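Local coordinates for cytokinesis protein 2 (PDB 4WPE) that binds phospholipids, actin filaments and the myosin II heavy chain, and mediates the cytoskeletal rearrangements that budding yeast needs for cytokinesis, at residues L86-A91 with T250-L255; Q94-Q99 with M242-L247; R131-K136 with K206-E211; N138-C143 with Q199-S204. All coordinates share one frame; numbering follows the deposited sequence.

How the interactions relate
Helix 76-162 passes first through 86-91 and 94-99, then 131-136 and 138-143, before the chain turns and comes back along helix 170-259. Interaction 4 closes the innermost loop, with 55 residues between its segments. Interaction 3 encloses it with 69, interaction 2 with 142 and interaction 1 with 158. All four are therefore nested and none cross, as in one long antiparallel helical hairpin. Interactions 1 and 2 touch, their centres about 12 Å apart, and both meet the second subunit. Interactions 3 and 4, centres about 10 Å apart, are joined through Asp-135 and Ser-204. The two groups lie on opposite sides of the chain's centre, and the centres of interactions 1 and 4 are about 76 Å apart.

Interaction 1 of 4, residues L86-A91 with T250-L255; sequences LSVEKA and TKMDML
Glu-89 OE1 is held by two salt bridges, one to Arg-92 NH2 of the same helix and one to Arg-47 NE of the second subunit. With two guanidinium groups at a buried carboxylate, the ionised form is probably favoured. The side chain reaches this position by bending at chi2 (-65°), so that its tip comes back toward 250-255 although its CB points away. The other oxygen, OE2, meets the terminal methyl of selenomethionine Met-252, with OE2 and CE 3.5 Å apart and the two chains crossing obliquely. The segments belong to helices 76-162 and 170-259, long antiparallel members of the F-BAR helical bundle. Their axes are 9.8 Å apart here, at 175° between N-to-C directions. Val-88 fills much of the interface, and its CA is 5.6 Å from Lys-251 CA. Val-88 CG1, anti to the backbone N, lies 3.6 Å from Lys-251 CB. CG2 of Val-88 rests 3.4 Å from Lys-251 O and also meets Met-254 CE at 3.7 Å. Lys-251 starts out toward the partner helix, but a bend at chi2 (-46°) leads its amine away, leaving CE 4.1 Å from Ala-91 CB. Tyr-245 of the second subunit also packs against Met-252.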
# COMPACT_ATOMS: atom_id res chain seq x y z
N LEU A 86 8.48 12.97 6.82
CA LEU A 86 7.35 12.81 7.72
C LEU A 86 6.06 13.33 7.10
O LEU A 86 5.02 12.67 7.18
CB LEU A 86 7.62 13.53 9.04
CG LEU A 86 6.53 13.43 10.10
CD1 LEU A 86 6.18 11.98 10.38
CD2 LEU A 86 7.00 14.12 11.38
N SER A 87 6.13 14.50 6.47
CA SER A 87 4.93 15.11 5.89
C SER A 87 4.51 14.43 4.59
O SER A 87 3.32 14.28 4.31
CB SER A 87 5.16 16.61 5.65
OG SER A 87 5.75 16.85 4.39
N VAL A 88 5.49 14.01 3.80
CA VAL A 88 5.22 13.29 2.56
C VAL A 88 4.47 11.99 2.84
O VAL A 88 3.48 11.68 2.18
CB VAL A 88 6.53 12.96 1.80
CG1 VAL A 88 6.33 11.78 0.85
CG2 VAL A 88 7.03 14.18 1.05
N GLU A 89 4.92 11.26 3.85
CA GLU A 89 4.36 9.95 4.15
C GLU A 89 2.96 10.02 4.77
O GLU A 89 2.14 9.14 4.53
CB GLU A 89 5.30 9.17 5.08
CG GLU A 89 6.59 8.71 4.40
CD GLU A 89 6.35 7.70 3.29
OE1 GLU A 89 6.17 6.50 3.61
OE2 GLU A 89 6.33 8.10 2.11
N LYS A 90 2.69 11.05 5.57
CA LYS A 90 1.36 11.18 6.14
C LYS A 90 0.38 11.67 5.08
O LYS A 90 -0.83 11.49 5.21
CB LYS A 90 1.35 12.12 7.35
CG LYS A 90 1.96 13.49 7.10
CD LYS A 90 1.70 14.42 8.27
CE LYS A 90 2.26 13.86 9.57
NZ LYS A 90 1.94 14.74 10.73
N ALA A 91 0.90 12.28 4.02
CA ALA A 91 0.08 12.68 2.88
C ALA A 91 -0.37 11.45 2.09
O ALA A 91 -1.51 11.37 1.65
CB ALA A 91 0.84 13.64 1.98
N THR A 250 4.35 13.26 -6.91
CA THR A 250 4.61 14.67 -6.63
C THR A 250 5.30 14.85 -5.28
O THR A 250 6.14 15.73 -5.11
CB THR A 250 3.31 15.49 -6.64
OG1 THR A 250 2.60 15.24 -7.87
CG2 THR A 250 3.60 16.98 -6.53
N LYS A 251 4.95 13.99 -4.32
CA LYS A 251 5.53 14.07 -2.99
C LYS A 251 6.97 13.57 -2.96
O LYS A 251 7.79 14.10 -2.22
CB LYS A 251 4.67 13.28 -2.00
CG LYS A 251 3.28 13.85 -1.82
CD LYS A 251 3.33 15.36 -1.64
CE LYS A 251 1.98 15.92 -1.22
NZ LYS A 251 2.01 17.41 -1.17
N MSE A 252 7.27 12.57 -3.78
CA MSE A 252 8.64 12.08 -3.89
C MSE A 252 9.48 13.04 -4.72
O MSE A 252 10.71 13.05 -4.63
CB MSE A 252 8.68 10.67 -4.49
CG MSE A 252 7.99 9.62 -3.65
SE MSE A 252 8.89 9.31 -1.95
CE MSE A 252 7.63 8.08 -1.13
N ASP A 253 8.82 13.84 -5.55
CA ASP A 253 9.50 14.92 -6.25
C ASP A 253 9.97 15.95 -5.24
O ASP A 253 11.11 16.41 -5.29
CB ASP A 253 8.59 15.57 -7.30
CG ASP A 253 8.57 14.82 -8.62
OD1 ASP A 253 9.59 14.18 -8.95
OD2 ASP A 253 7.54 14.88 -9.32
N MSE A 254 9.09 16.30 -4.30
CA MSE A 254 9.42 17.22 -3.22
C MSE A 254 10.65 16.76 -2.46
O MSE A 254 11.59 17.53 -2.25
CB MSE A 254 8.25 17.36 -2.24
CG MSE A 254 7.06 18.15 -2.74
SE MSE A 254 6.16 19.05 -1.27
CE MSE A 254 5.85 17.51 -0.11
N LEU A 255 10.64 15.49 -2.05
CA LEU A 255 11.72 14.92 -1.27
C LEU A 255 13.03 14.94 -2.05
O LEU A 255 14.08 15.30 -1.51
CB LEU A 255 11.38 13.50 -0.84
CG LEU A 255 12.41 12.83 0.07
CD1 LEU A 255 12.70 13.70 1.28
CD2 LEU A 255 11.94 11.45 0.50

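Interaction 2 of 4, residues Q94-Q99 with M242-L247; sequences QSHSKQ and METYIL
Thr-244 has more surface buried by the contact than any other residue, and its two branches differ in what they meet: OG1 takes the polar contacts, while CG2 lies against the His-96 ring and near Ser-95 OG. OG1 is approached by two groups of the other helix. Gln-99 NE2 comes within 2.9 Å of Thr-244 OG1, but the N-H to acceptor angle of 124° makes this a bent, weak hydrogen bond. Ser-95 OG is 3.4 Å from Thr-244 OG1, a second weak bond in which either hydroxyl could donate. The methyl CG2, anti to the backbone N, meets the His-96 ring obliquely, 3.7 Å from NE2. These small and polar side chains lie between helices 76-162 and 170-259 of the F-BAR bundle, almost exactly antiparallel at 176° with axes 9.8 Å apart. The CB of Ser-95 is directed toward the partner helix, and behind the hydroxyl Ser-95 CB touches Leu-247 CD2 at 3.8 Å. Gln-99 extends beyond CG to cross Thr-244 at about a right angle. Its amide has a stronger partner in Arg-47, whose NH1 bonds to OE1, which helps to fix which end of the amide faces Thr-244. A water 2.9 Å from Tyr-245 OH also donates a weak bond to Gln-99 OE1. His-96 is held at both nitrogens, ND1 by Glu-51 and NE2 by Glu-248, so two nearby carboxylates may favour its protonated state.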
# COMPACT_ATOMS: atom_id res chain seq x y z
N GLN A 94 -3.09 9.64 4.17
CA GLN A 94 -4.39 10.28 3.97
C GLN A 94 -4.95 9.96 2.58
O GLN A 94 -6.16 9.83 2.41
CB GLN A 94 -4.28 11.79 4.17
N SER A 95 -4.06 9.84 1.60
CA SER A 95 -4.47 9.60 0.23
C SER A 95 -4.99 8.18 0.04
O SER A 95 -5.97 7.96 -0.67
CB SER A 95 -3.31 9.87 -0.73
OG SER A 95 -3.70 9.64 -2.07
N HIS A 96 -4.32 7.22 0.67
CA HIS A 96 -4.77 5.84 0.62
C HIS A 96 -6.04 5.67 1.44
O HIS A 96 -6.91 4.87 1.10
CB HIS A 96 -3.68 4.89 1.13
CG HIS A 96 -2.57 4.66 0.16
ND1 HIS A 96 -2.37 3.46 -0.47
CD2 HIS A 96 -1.59 5.49 -0.30
CE1 HIS A 96 -1.32 3.54 -1.27
NE2 HIS A 96 -0.83 4.77 -1.18
N SER A 97 -6.14 6.42 2.53
CA SER A 97 -7.32 6.36 3.39
C SER A 97 -8.54 6.88 2.65
O SER A 97 -9.62 6.29 2.72
CB SER A 97 -7.10 7.16 4.67
OG SER A 97 -8.25 7.08 5.50
N LYS A 98 -8.36 7.99 1.94
CA LYS A 98 -9.44 8.56 1.14
C LYS A 98 -9.82 7.62 0.00
O LYS A 98 -10.99 7.46 -0.33
CB LYS A 98 -9.04 9.94 0.60
CG LYS A 98 -9.99 10.49 -0.45
CD LYS A 98 -9.40 11.72 -1.13
CE LYS A 98 -10.30 12.18 -2.28
NZ LYS A 98 -9.80 13.44 -2.90
N GLN A 99 -8.81 6.99 -0.59
CA GLN A 99 -9.02 6.02 -1.65
C GLN A 99 -9.81 4.82 -1.14
O GLN A 99 -10.69 4.30 -1.83
CB GLN A 99 -7.68 5.55 -2.23
CG GLN A 99 -7.79 4.84 -3.57
CD GLN A 99 -6.56 4.00 -3.88
OE1 GLN A 99 -6.43 2.87 -3.40
NE2 GLN A 99 -5.65 4.55 -4.67
N MSE A 242 -5.51 6.25 -9.71
CA MSE A 242 -4.62 7.12 -10.47
C MSE A 242 -4.28 8.40 -9.71
O MSE A 242 -3.14 8.87 -9.74
CB MSE A 242 -5.25 7.49 -11.81
CG MSE A 242 -4.39 8.39 -12.67
SE MSE A 242 -2.74 7.51 -13.22
CE MSE A 242 -3.42 6.56 -14.78
N GLU A 243 -5.28 8.96 -9.03
CA GLU A 243 -5.09 10.21 -8.30
C GLU A 243 -4.07 10.03 -7.19
O GLU A 243 -3.28 10.94 -6.91
CB GLU A 243 -6.42 10.70 -7.74
CG GLU A 243 -7.28 11.44 -8.75
CD GLU A 243 -8.68 11.72 -8.24
OE1 GLU A 243 -9.14 10.98 -7.35
OE2 GLU A 243 -9.31 12.68 -8.73
N THR A 244 -4.07 8.86 -6.57
CA THR A 244 -3.10 8.56 -5.52
C THR A 244 -1.68 8.47 -6.07
O THR A 244 -0.77 9.11 -5.56
CB THR A 244 -3.43 7.24 -4.81
OG1 THR A 244 -4.75 7.32 -4.26
CG2 THR A 244 -2.43 6.98 -3.69
N TYR A 245 -1.51 7.67 -7.12
CA TYR A 245 -0.20 7.44 -7.71
C TYR A 245 0.42 8.73 -8.25
O TYR A 245 1.63 8.93 -8.16
CB TYR A 245 -0.30 6.40 -8.83
CG TYR A 245 -1.00 5.11 -8.42
CD1 TYR A 245 -0.85 4.60 -7.14
CD2 TYR A 245 -1.80 4.41 -9.31
CE1 TYR A 245 -1.48 3.43 -6.75
CE2 TYR A 245 -2.44 3.24 -8.94
CZ TYR A 245 -2.28 2.75 -7.66
OH TYR A 245 -2.90 1.59 -7.28
N ILE A 246 -0.42 9.60 -8.80
CA ILE A 246 0.05 10.88 -9.31
C ILE A 246 0.45 11.79 -8.16
O ILE A 246 1.42 12.54 -8.24
CB ILE A 246 -1.01 11.55 -10.20
CG1 ILE A 246 -0.88 11.05 -11.64
CG2 ILE A 246 -0.86 13.06 -10.20
CD1 ILE A 246 -2.12 11.26 -12.48
N LEU A 247 -0.30 11.70 -7.06
CA LEU A 247 0.04 12.46 -5.85
C LEU A 247 1.34 11.96 -5.23
O LEU A 247 2.21 12.76 -4.88
CB LEU A 247 -1.10 12.37 -4.83
CG LEU A 247 -0.78 12.85 -3.41
CD1 LEU A 247 -1.93 13.68 -2.86
CD2 LEU A 247 -0.50 11.67 -2.48
O HOH W 1 -3.53 1.51 -4.48

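Interaction 3 of 4, residues R131-K136 with K206-E211; sequences RLRMDK and KFWIHE
Cation-pi contact comes from Lys-136. Its NZ stands 4.1 Å from the centroid of the five-membered ring of Trp-208, 31° off the ring normal, and so sits off-centre, nearest to CD1. The lysine chain crosses the indole at about a right angle and bends at chi3 (-53°), placing CE over one face while CD lies 3.9 Å from Trp-208 CB. Apolar contacts gather round Leu-132. Its CB meets the edge of the indole, 4.0 Å from Trp-208 CE3. Segments 131-136 and 206-211 lie on helices 76-162 and 170-259, long antiparallel helices of the F-BAR bundle, crossing here at -156° with axes 10.0 Å apart. Further along Leu-132 the methyls diverge: CD2 reaches the edge of the Phe-207 ring, 3.8 Å from CE2, whereas CD1 touches the aliphatic part of Glu-211, 3.7 Å from CG. That same Glu-211 CG lies over one face of the Phe-207 ring, offset toward its rim. Aliphatic contact also comes from Arg-133, which runs alongside Trp-208 in the same direction, CG 4.2 Å from CZ3. Val-23 of helix 21-35 packs on both Arg-133 and Trp-208, and the Trp-212 ring meets the indole with nearly parallel planes.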
# COMPACT_ATOMS: atom_id res chain seq x y z
N ARG A 131 -43.71 -18.81 -17.82
CA ARG A 131 -45.17 -18.84 -17.84
C ARG A 131 -45.71 -18.78 -19.27
O ARG A 131 -46.66 -19.50 -19.61
CB ARG A 131 -45.74 -17.69 -17.01
N LEU A 132 -45.10 -17.95 -20.12
CA LEU A 132 -45.59 -17.77 -21.48
C LEU A 132 -45.35 -19.00 -22.38
O LEU A 132 -46.27 -19.47 -23.03
CB LEU A 132 -44.98 -16.52 -22.13
CG LEU A 132 -45.48 -15.15 -21.63
CD1 LEU A 132 -44.88 -14.02 -22.46
CD2 LEU A 132 -46.99 -15.07 -21.66
N ARG A 133 -44.13 -19.52 -22.41
CA ARG A 133 -43.84 -20.66 -23.28
C ARG A 133 -44.46 -21.97 -22.77
O ARG A 133 -44.57 -22.94 -23.53
CB ARG A 133 -42.33 -20.85 -23.48
CG ARG A 133 -41.43 -20.21 -22.44
CD ARG A 133 -39.96 -20.62 -22.63
NE ARG A 133 -39.76 -22.07 -22.67
CZ ARG A 133 -38.60 -22.67 -22.94
NH1 ARG A 133 -37.53 -21.95 -23.22
NH2 ARG A 133 -38.52 -24.00 -22.95
N MSE A 134 -44.87 -22.00 -21.50
CA MSE A 134 -45.65 -23.13 -21.01
C MSE A 134 -47.05 -23.08 -21.62
O MSE A 134 -47.67 -24.12 -21.85
CB MSE A 134 -45.71 -23.11 -19.49
CG MSE A 134 -44.47 -23.68 -18.81
SE MSE A 134 -43.99 -25.45 -19.49
CE MSE A 134 -42.47 -24.94 -20.59
N ASP A 135 -47.54 -21.87 -21.87
CA ASP A 135 -48.85 -21.70 -22.47
C ASP A 135 -48.89 -22.29 -23.88
O ASP A 135 -49.92 -22.79 -24.31
CB ASP A 135 -49.25 -20.22 -22.50
CG ASP A 135 -50.70 -20.00 -22.89
OD1 ASP A 135 -51.57 -20.09 -22.00
OD2 ASP A 135 -50.97 -19.75 -24.09
N LYS A 136 -47.76 -22.23 -24.59
CA LYS A 136 -47.67 -22.86 -25.90
C LYS A 136 -47.60 -24.38 -25.76
O LYS A 136 -48.16 -25.11 -26.57
CB LYS A 136 -46.44 -22.37 -26.66
CG LYS A 136 -46.44 -20.90 -27.02
CD LYS A 136 -45.55 -20.62 -28.21
CE LYS A 136 -44.14 -21.17 -28.01
NZ LYS A 136 -43.31 -21.02 -29.23
N LYS A 206 -48.80 -16.63 -31.73
CA LYS A 206 -48.69 -15.26 -32.21
C LYS A 206 -48.38 -14.30 -31.06
O LYS A 206 -47.66 -13.32 -31.25
CB LYS A 206 -49.97 -14.84 -32.92
N PHE A 207 -48.92 -14.60 -29.89
CA PHE A 207 -48.70 -13.77 -28.71
C PHE A 207 -47.26 -13.89 -28.21
O PHE A 207 -46.68 -12.91 -27.75
CB PHE A 207 -49.67 -14.15 -27.59
CG PHE A 207 -49.59 -13.25 -26.39
CD1 PHE A 207 -49.99 -11.93 -26.46
CD2 PHE A 207 -49.11 -13.74 -25.18
CE1 PHE A 207 -49.91 -11.10 -25.35
CE2 PHE A 207 -49.04 -12.92 -24.06
CZ PHE A 207 -49.44 -11.60 -24.15
N TRP A 208 -46.70 -15.09 -28.31
CA TRP A 208 -45.32 -15.32 -27.90
C TRP A 208 -44.35 -14.53 -28.76
O TRP A 208 -43.42 -13.91 -28.25
CB TRP A 208 -44.97 -16.80 -27.96
CG TRP A 208 -43.49 -17.05 -27.94
CD1 TRP A 208 -42.71 -17.40 -29.00
CD2 TRP A 208 -42.62 -16.96 -26.81
NE1 TRP A 208 -41.41 -17.53 -28.60
CE2 TRP A 208 -41.32 -17.27 -27.26
CE3 TRP A 208 -42.81 -16.64 -25.46
CZ2 TRP A 208 -40.22 -17.27 -26.41
CZ3 TRP A 208 -41.71 -16.65 -24.62
CH2 TRP A 208 -40.43 -16.96 -25.10
N ILE A 209 -44.59 -14.55 -30.07
CA ILE A 209 -43.78 -13.79 -31.01
C ILE A 209 -43.86 -12.31 -30.69
O ILE A 209 -42.85 -11.61 -30.67
CB ILE A 209 -44.24 -14.05 -32.46
CG1 ILE A 209 -43.83 -15.46 -32.89
CG2 ILE A 209 -43.65 -13.02 -33.40
CD1 ILE A 209 -44.26 -15.82 -34.30
N HIS A 210 -45.08 -11.84 -30.42
CA HIS A 210 -45.30 -10.46 -30.01
C HIS A 210 -44.54 -10.14 -28.72
O HIS A 210 -43.89 -9.10 -28.62
CB HIS A 210 -46.80 -10.20 -29.84
CG HIS A 210 -47.12 -8.87 -29.23
ND1 HIS A 210 -47.27 -7.72 -29.99
CD2 HIS A 210 -47.34 -8.50 -27.95
CE1 HIS A 210 -47.56 -6.71 -29.19
NE2 HIS A 210 -47.60 -7.15 -27.95
N GLU A 211 -44.62 -11.04 -27.75
CA GLU A 211 -43.98 -10.82 -26.46
C GLU A 211 -42.47 -10.96 -26.52
O GLU A 211 -41.75 -10.11 -26.00
CB GLU A 211 -44.54 -11.79 -25.41
CG GLU A 211 -45.94 -11.45 -24.92
CD GLU A 211 -46.00 -10.17 -24.10
OE1 GLU A 211 -46.08 -10.25 -22.86
OE2 GLU A 211 -45.96 -9.07 -24.70

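Interaction 4 of 4, residues N138-C143 with Q199-S204; sequences NKKKGC and QEYKAS
Lys-139 begins with its CB at the edge of the Tyr-201 ring, 4.0 Å from CD1. Beyond CG the chain is extended, and CD passes Ser-204, 3.8 Å from its CB. CE is 4.3 Å from Glu-200 OE1, but the charged NZ stands 5.2 Å from that oxygen, so the two charges are near without pairing. At the tip, NZ donates to a water 3.0 Å away, and that water in turn donates to Glu-200 O at 2.6 Å. The main partner of NZ, however, is Asp-135 OD2, by a salt bridge. The same OD2 takes a hydrogen bond from Ser-204 OG, so one carboxylate oxygen joins the lysine and the serine of opposing helices. A chi1 of 174°, CG anti to the backbone N, brings the Tyr-201 ring against 138-143. Lys-140 runs alongside it in the same direction, CB 3.5 Å from CE1 and CD near the phenolic OH. Cys-143 SG makes an oblique sulfur-aromatic contact, 5.5 Å from the ring centroid and 42° off its normal. Helices 76-162 and 170-259 pair antiparallel here, in a region predicted as largely coiled coil, where the other chain of the assembly touches neither segment.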
# COMPACT_ATOMS: atom_id res chain seq x y z
N ASN A 138 -48.71 -26.41 -23.08
CA ASN A 138 -49.98 -26.96 -22.62
C ASN A 138 -51.04 -26.97 -23.71
O ASN A 138 -51.80 -27.94 -23.84
CB ASN A 138 -50.49 -26.17 -21.41
CG ASN A 138 -49.54 -26.21 -20.24
OD1 ASN A 138 -49.21 -25.18 -19.65
ND2 ASN A 138 -49.07 -27.41 -19.90
N LYS A 139 -51.09 -25.90 -24.49
CA LYS A 139 -52.06 -25.79 -25.57
C LYS A 139 -51.73 -26.75 -26.71
O LYS A 139 -52.63 -27.30 -27.35
CB LYS A 139 -52.13 -24.35 -26.07
CG LYS A 139 -53.23 -23.55 -25.40
CD LYS A 139 -52.90 -22.07 -25.37
CE LYS A 139 -53.91 -21.32 -24.51
NZ LYS A 139 -53.56 -19.88 -24.38
N LYS A 140 -50.44 -26.95 -26.97
CA LYS A 140 -50.03 -27.89 -28.00
C LYS A 140 -50.33 -29.32 -27.57
O LYS A 140 -50.80 -30.13 -28.37
CB LYS A 140 -48.54 -27.75 -28.31
CG LYS A 140 -48.05 -28.66 -29.42
CD LYS A 140 -46.57 -28.49 -29.68
CE LYS A 140 -46.10 -29.39 -30.81
NZ LYS A 140 -44.69 -29.11 -31.20
N LYS A 141 -50.08 -29.63 -26.30
CA LYS A 141 -50.38 -30.94 -25.76
C LYS A 141 -51.88 -31.19 -25.79
O LYS A 141 -52.33 -32.30 -26.06
CB LYS A 141 -49.85 -31.08 -24.33
N GLY A 142 -52.65 -30.14 -25.52
CA GLY A 142 -54.10 -30.22 -25.53
C GLY A 142 -54.66 -30.58 -26.89
O GLY A 142 -55.64 -31.32 -26.98
N CYS A 143 -54.05 -30.05 -27.95
CA CYS A 143 -54.46 -30.34 -29.31
C CYS A 143 -54.24 -31.81 -29.66
O CYS A 143 -55.14 -32.48 -30.17
CB CYS A 143 -53.70 -29.46 -30.31
SG CYS A 143 -54.31 -27.78 -30.44
N GLN A 199 -57.11 -23.03 -32.82
CA GLN A 199 -57.00 -21.59 -33.02
C GLN A 199 -56.47 -20.88 -31.76
O GLN A 199 -55.78 -19.87 -31.86
CB GLN A 199 -58.34 -21.00 -33.45
CG GLN A 199 -58.24 -20.17 -34.73
CD GLN A 199 -58.06 -21.03 -35.98
OE1 GLN A 199 -58.67 -22.08 -36.11
NE2 GLN A 199 -57.20 -20.58 -36.89
N GLU A 200 -56.77 -21.43 -30.59
CA GLU A 200 -56.22 -20.91 -29.34
C GLU A 200 -54.70 -21.04 -29.33
O GLU A 200 -53.99 -20.18 -28.80
CB GLU A 200 -56.81 -21.63 -28.13
CG GLU A 200 -58.20 -21.16 -27.74
CD GLU A 200 -58.68 -21.80 -26.46
OE1 GLU A 200 -57.88 -22.49 -25.80
OE2 GLU A 200 -59.87 -21.62 -26.12
N TYR A 201 -54.22 -22.13 -29.91
CA TYR A 201 -52.80 -22.43 -29.98
C TYR A 201 -52.07 -21.50 -30.94
O TYR A 201 -51.00 -20.99 -30.63
CB TYR A 201 -52.60 -23.89 -30.38
CG TYR A 201 -51.17 -24.29 -30.62
CD1 TYR A 201 -50.24 -24.28 -29.59
CD2 TYR A 201 -50.75 -24.71 -31.87
CE1 TYR A 201 -48.93 -24.65 -29.80
CE2 TYR A 201 -49.45 -25.09 -32.10
CZ TYR A 201 -48.54 -25.05 -31.06
OH TYR A 201 -47.24 -25.43 -31.29
N LYS A 202 -52.65 -21.28 -32.12
CA LYS A 202 -52.07 -20.37 -33.10
C LYS A 202 -52.08 -18.93 -32.58
O LYS A 202 -51.20 -18.14 -32.91
CB LYS A 202 -52.81 -20.46 -34.44
CG LYS A 202 -53.26 -21.87 -34.77
CD LYS A 202 -53.60 -22.07 -36.24
CE LYS A 202 -53.69 -23.56 -36.56
NZ LYS A 202 -54.59 -23.86 -37.71
N ALA A 203 -53.08 -18.60 -31.77
CA ALA A 203 -53.13 -17.29 -31.12
C ALA A 203 -52.00 -17.18 -30.10
O ALA A 203 -51.32 -16.15 -30.02
CB ALA A 203 -54.47 -17.08 -30.44
N SER A 204 -51.80 -18.25 -29.34
CA SER A 204 -50.75 -18.29 -28.33
C SER A 204 -49.36 -18.25 -28.97
O SER A 204 -48.42 -17.71 -28.39
CB SER A 204 -50.90 -19.53 -27.46
OG SER A 204 -50.00 -19.50 -26.36
O HOH W 2 -54.28 -18.43 -26.87